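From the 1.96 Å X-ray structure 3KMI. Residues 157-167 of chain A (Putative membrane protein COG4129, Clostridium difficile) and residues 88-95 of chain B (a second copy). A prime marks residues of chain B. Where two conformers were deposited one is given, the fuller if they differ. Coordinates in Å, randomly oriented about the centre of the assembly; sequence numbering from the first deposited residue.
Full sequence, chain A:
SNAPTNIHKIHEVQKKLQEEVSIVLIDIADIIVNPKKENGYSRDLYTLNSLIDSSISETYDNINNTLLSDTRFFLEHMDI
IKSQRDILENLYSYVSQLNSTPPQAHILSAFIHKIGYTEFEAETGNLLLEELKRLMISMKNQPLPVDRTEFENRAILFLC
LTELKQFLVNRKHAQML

Chain A (157-167) LFLCLTELKQF
Chain B 88-95: LENLYSYV

Two helices can be joined across a subunit interface by one direct hydrogen bond between hydroxyls, and in this contact that bond is made by a tyrosine that does not start out aimed at its partner. The CA-to-CB bond of Tyr94′ points sideways relative to the chain A helix, yet its long side chain carries the hydroxyl across, so that Thr162 OG1 donates to Tyr94′ OH at 3.1 Å. The threonine, by contrast, points toward chain B from the start.

Both stretches are helical throughout, residues 157-167 of chain A and 88-95 of chain B, with phi and psi near -65° and -40°; Tyr94′ departs most, at -84/-54. Most of the i to i-4 hydrogen bonds are present, as in Leu164 N to Cys160 O (2.9 Å) and Tyr92′ N to Leu88′ O (2.9 Å), though Leu161 N to Leu157 O (3.4 Å) is weak. The axes approach to 11.2 Å, and their N-to-C directions differ by 125°, an oblique crossing nearer antiparallel than parallel. Register is set by Thr162 and Asn90′, whose CA atoms lie 7.0 Å apart.

Such wide axial spacing leaves room for side chains to bridge the gap, and Tyr94′ gives up the largest area, 75 Å² of the 249 Å² buried in total. Its chi1 is m (-52°) and its chi2 -39°. Thr162 OG1 lies at the ring's edge, near its plane. Leu159 (m, t) also begins sideways but brings CD2 to 3.5 Å from Tyr94′ OH and 4.3 Å from Tyr94′ CZ, an apolar contact beside the polar one. Phe158 (chi1 t, chi2 82°) offers its own ring edge, with CE2 4.3 Å from Tyr94′ CE1.

One turn back along chain B lies Asn90′ (chi1 m, chi2 -17°). Thr162, with chi1 m, thus meets two chain B residues: OG1 donates to Tyr94′ OH, while Thr162 CG2 lies 3.3 Å from Asn90′ OD1 and also 3.5 Å from Tyr94′ OH. On Asn90′ the backbone is engaged as well, since Ser93′ (chi1 p) donates from OG to Asn90′ O at 2.6 Å.

Where side chains stop short, water completes the link. Glu163, with chi1 and chi2 both m and chi3 -39°, leaves OE2 3.8 Å from Asn90′ ND2. A water donates to Glu163 OE2 at 2.8 Å and accepts a weak hydrogen bond from Asn90′ ND2 at 2.9 Å. The CA-to-CB bonds of Gln166 (t, p, chi3 50°) and Glu89′ (m, t, chi3 -23°) each point toward the opposing helix, but Gln166 OE1 and Glu89′ OE1, both acceptors, remain 4.5 Å apart.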

# COMPACT_ATOMS: atom_id res chain seq x y z
N LEU A 157 -0.66 14.13 3.40
CA LEU A 157 0.37 13.87 4.39
C LEU A 157 -0.04 12.67 5.22
O LEU A 157 0.78 11.87 5.58
CB LEU A 157 0.60 15.11 5.30
CG LEU A 157 1.13 16.39 4.64
CD1 LEU A 157 1.21 17.63 5.62
CD2 LEU A 157 2.51 16.15 4.03
N PHE A 158 -1.32 12.53 5.51
CA PHE A 158 -1.76 11.39 6.31
C PHE A 158 -1.67 10.06 5.53
O PHE A 158 -1.37 9.01 6.11
CB PHE A 158 -3.18 11.59 6.85
CG PHE A 158 -3.50 10.70 8.01
CD1 PHE A 158 -3.09 11.05 9.29
CD2 PHE A 158 -4.19 9.52 7.82
CE1 PHE A 158 -3.37 10.23 10.37
CE2 PHE A 158 -4.48 8.69 8.89
CZ PHE A 158 -4.07 9.05 10.17
N LEU A 159 -1.92 10.12 4.22
CA LEU A 159 -1.77 8.93 3.36
C LEU A 159 -0.32 8.48 3.27
O LEU A 159 -0.04 7.26 3.13
CB LEU A 159 -2.34 9.18 1.94
CG LEU A 159 -3.85 9.37 1.78
CD1 LEU A 159 -4.15 10.26 0.59
CD2 LEU A 159 -4.56 8.06 1.69
N CYS A 160 0.59 9.45 3.32
CA CYS A 160 2.04 9.15 3.43
C CYS A 160 2.38 8.31 4.68
O CYS A 160 3.13 7.34 4.58
CB CYS A 160 2.86 10.42 3.41
SG CYS A 160 2.88 11.15 1.77
N LEU A 161 1.79 8.67 5.83
CA LEU A 161 2.01 7.92 7.07
C LEU A 161 1.52 6.48 6.95
O LEU A 161 2.17 5.55 7.48
CB LEU A 161 1.35 8.62 8.27
CG LEU A 161 1.81 10.05 8.53
CD1 LEU A 161 1.21 10.58 9.82
CD2 LEU A 161 3.32 10.10 8.59
N THR A 162 0.41 6.29 6.25
CA THR A 162 -0.10 4.95 6.00
C THR A 162 0.93 4.11 5.26
O THR A 162 1.21 2.98 5.65
CB THR A 162 -1.45 4.96 5.25
OG1 THR A 162 -2.43 5.60 6.08
CG2 THR A 162 -1.90 3.58 4.99
N GLU A 163 1.47 4.66 4.19
CA GLU A 163 2.47 3.95 3.38
C GLU A 163 3.75 3.69 4.20
O GLU A 163 4.30 2.58 4.18
CB GLU A 163 2.81 4.75 2.10
CG GLU A 163 1.62 4.86 1.14
CD GLU A 163 1.09 3.51 0.66
OE1 GLU A 163 1.87 2.56 0.39
OE2 GLU A 163 -0.14 3.39 0.54
N LEU A 164 4.16 4.69 4.97
CA LEU A 164 5.35 4.56 5.79
C LEU A 164 5.24 3.48 6.86
O LEU A 164 6.24 2.87 7.22
CB LEU A 164 5.74 5.90 6.43
CG LEU A 164 6.36 6.93 5.47
CD1 LEU A 164 6.56 8.23 6.32
CD2 LEU A 164 7.74 6.45 4.93
N LYS A 165 4.05 3.22 7.39
CA LYS A 165 3.91 2.17 8.39
C LYS A 165 4.24 0.83 7.75
O LYS A 165 4.98 0.03 8.31
CB LYS A 165 2.49 2.14 8.98
CG LYS A 165 2.35 1.24 10.19
CD LYS A 165 0.93 1.32 10.76
CE LYS A 165 0.75 0.48 12.00
NZ LYS A 165 -0.60 0.74 12.54
N GLN A 166 3.67 0.57 6.57
CA GLN A 166 3.96 -0.69 5.88
C GLN A 166 5.42 -0.76 5.45
O GLN A 166 6.01 -1.81 5.55
CB GLN A 166 3.05 -0.94 4.70
CG GLN A 166 3.18 -2.43 4.26
CD GLN A 166 2.86 -3.45 5.41
OE1 GLN A 166 1.83 -3.36 6.09
NE2 GLN A 166 3.75 -4.42 5.60
N PHE A 167 6.01 0.35 5.00
CA PHE A 167 7.45 0.39 4.73
C PHE A 167 8.31 -0.06 5.92
O PHE A 167 9.26 -0.86 5.77
CB PHE A 167 7.88 1.81 4.30
CG PHE A 167 9.30 1.89 3.84
CD1 PHE A 167 9.60 1.75 2.48
CD2 PHE A 167 10.36 2.06 4.76
CE1 PHE A 167 10.88 1.81 2.04
CE2 PHE A 167 11.65 2.10 4.34
CZ PHE A 167 11.93 1.98 2.96
N LEU B 88 -7.10 -2.85 1.40
CA LEU B 88 -8.14 -3.27 2.35
C LEU B 88 -7.71 -2.98 3.81
O LEU B 88 -8.53 -2.52 4.63
CB LEU B 88 -8.49 -4.76 2.20
CG LEU B 88 -9.07 -5.15 0.84
CD1 LEU B 88 -8.95 -6.65 0.56
CD2 LEU B 88 -10.56 -4.67 0.79
N GLU B 89 -6.46 -3.30 4.14
CA GLU B 89 -5.94 -3.05 5.49
C GLU B 89 -5.88 -1.55 5.77
O GLU B 89 -6.20 -1.10 6.90
CB GLU B 89 -4.57 -3.69 5.67
CG GLU B 89 -4.62 -5.20 5.55
CD GLU B 89 -3.26 -5.89 5.73
OE1 GLU B 89 -2.19 -5.25 5.53
OE2 GLU B 89 -3.28 -7.09 6.05
N ASN B 90 -5.51 -0.76 4.76
CA ASN B 90 -5.51 0.70 4.89
C ASN B 90 -6.94 1.21 5.14
O ASN B 90 -7.19 2.02 6.06
CB ASN B 90 -4.91 1.40 3.64
CG ASN B 90 -3.44 1.03 3.39
OD1 ASN B 90 -2.77 0.51 4.26
ND2 ASN B 90 -2.93 1.36 2.19
N LEU B 91 -7.87 0.72 4.33
CA LEU B 91 -9.29 1.13 4.46
C LEU B 91 -9.80 0.75 5.87
O LEU B 91 -10.48 1.54 6.53
CB LEU B 91 -10.16 0.50 3.34
CG LEU B 91 -9.99 0.99 1.89
CD1 LEU B 91 -10.75 0.11 0.94
CD2 LEU B 91 -10.52 2.38 1.83
N TYR B 92 -9.42 -0.42 6.37
CA TYR B 92 -9.87 -0.81 7.72
C TYR B 92 -9.33 0.15 8.79
O TYR B 92 -10.06 0.52 9.70
CB TYR B 92 -9.46 -2.25 8.05
CG TYR B 92 -9.81 -2.68 9.48
CD1 TYR B 92 -11.09 -3.14 9.81
CD2 TYR B 92 -8.83 -2.65 10.50
CE1 TYR B 92 -11.43 -3.54 11.14
CE2 TYR B 92 -9.14 -3.05 11.81
CZ TYR B 92 -10.43 -3.49 12.12
OH TYR B 92 -10.72 -3.88 13.40
N SER B 93 -8.06 0.56 8.67
CA SER B 93 -7.41 1.46 9.64
C SER B 93 -8.15 2.79 9.67
O SER B 93 -8.18 3.45 10.69
CB SER B 93 -5.93 1.71 9.28
OG SER B 93 -5.85 2.66 8.21
N TYR B 94 -8.76 3.18 8.55
CA TYR B 94 -9.50 4.45 8.47
C TYR B 94 -10.93 4.28 9.00
O TYR B 94 -11.37 5.00 9.87
CB TYR B 94 -9.58 4.97 7.04
CG TYR B 94 -8.27 5.08 6.28
CD1 TYR B 94 -7.09 5.50 6.90
CD2 TYR B 94 -8.24 4.80 4.90
CE1 TYR B 94 -5.88 5.63 6.17
CE2 TYR B 94 -7.06 4.94 4.17
CZ TYR B 94 -5.89 5.33 4.80
OH TYR B 94 -4.74 5.43 4.06
N VAL B 95 -11.67 3.32 8.45
CA VAL B 95 -13.11 3.25 8.82
C VAL B 95 -13.29 2.83 10.28
O VAL B 95 -14.29 3.18 10.93
CB VAL B 95 -13.93 2.33 7.88
CG1 VAL B 95 -13.84 2.81 6.43
CG2 VAL B 95 -13.52 0.88 8.03
O HOH W 1 -1.23 0.85 -0.04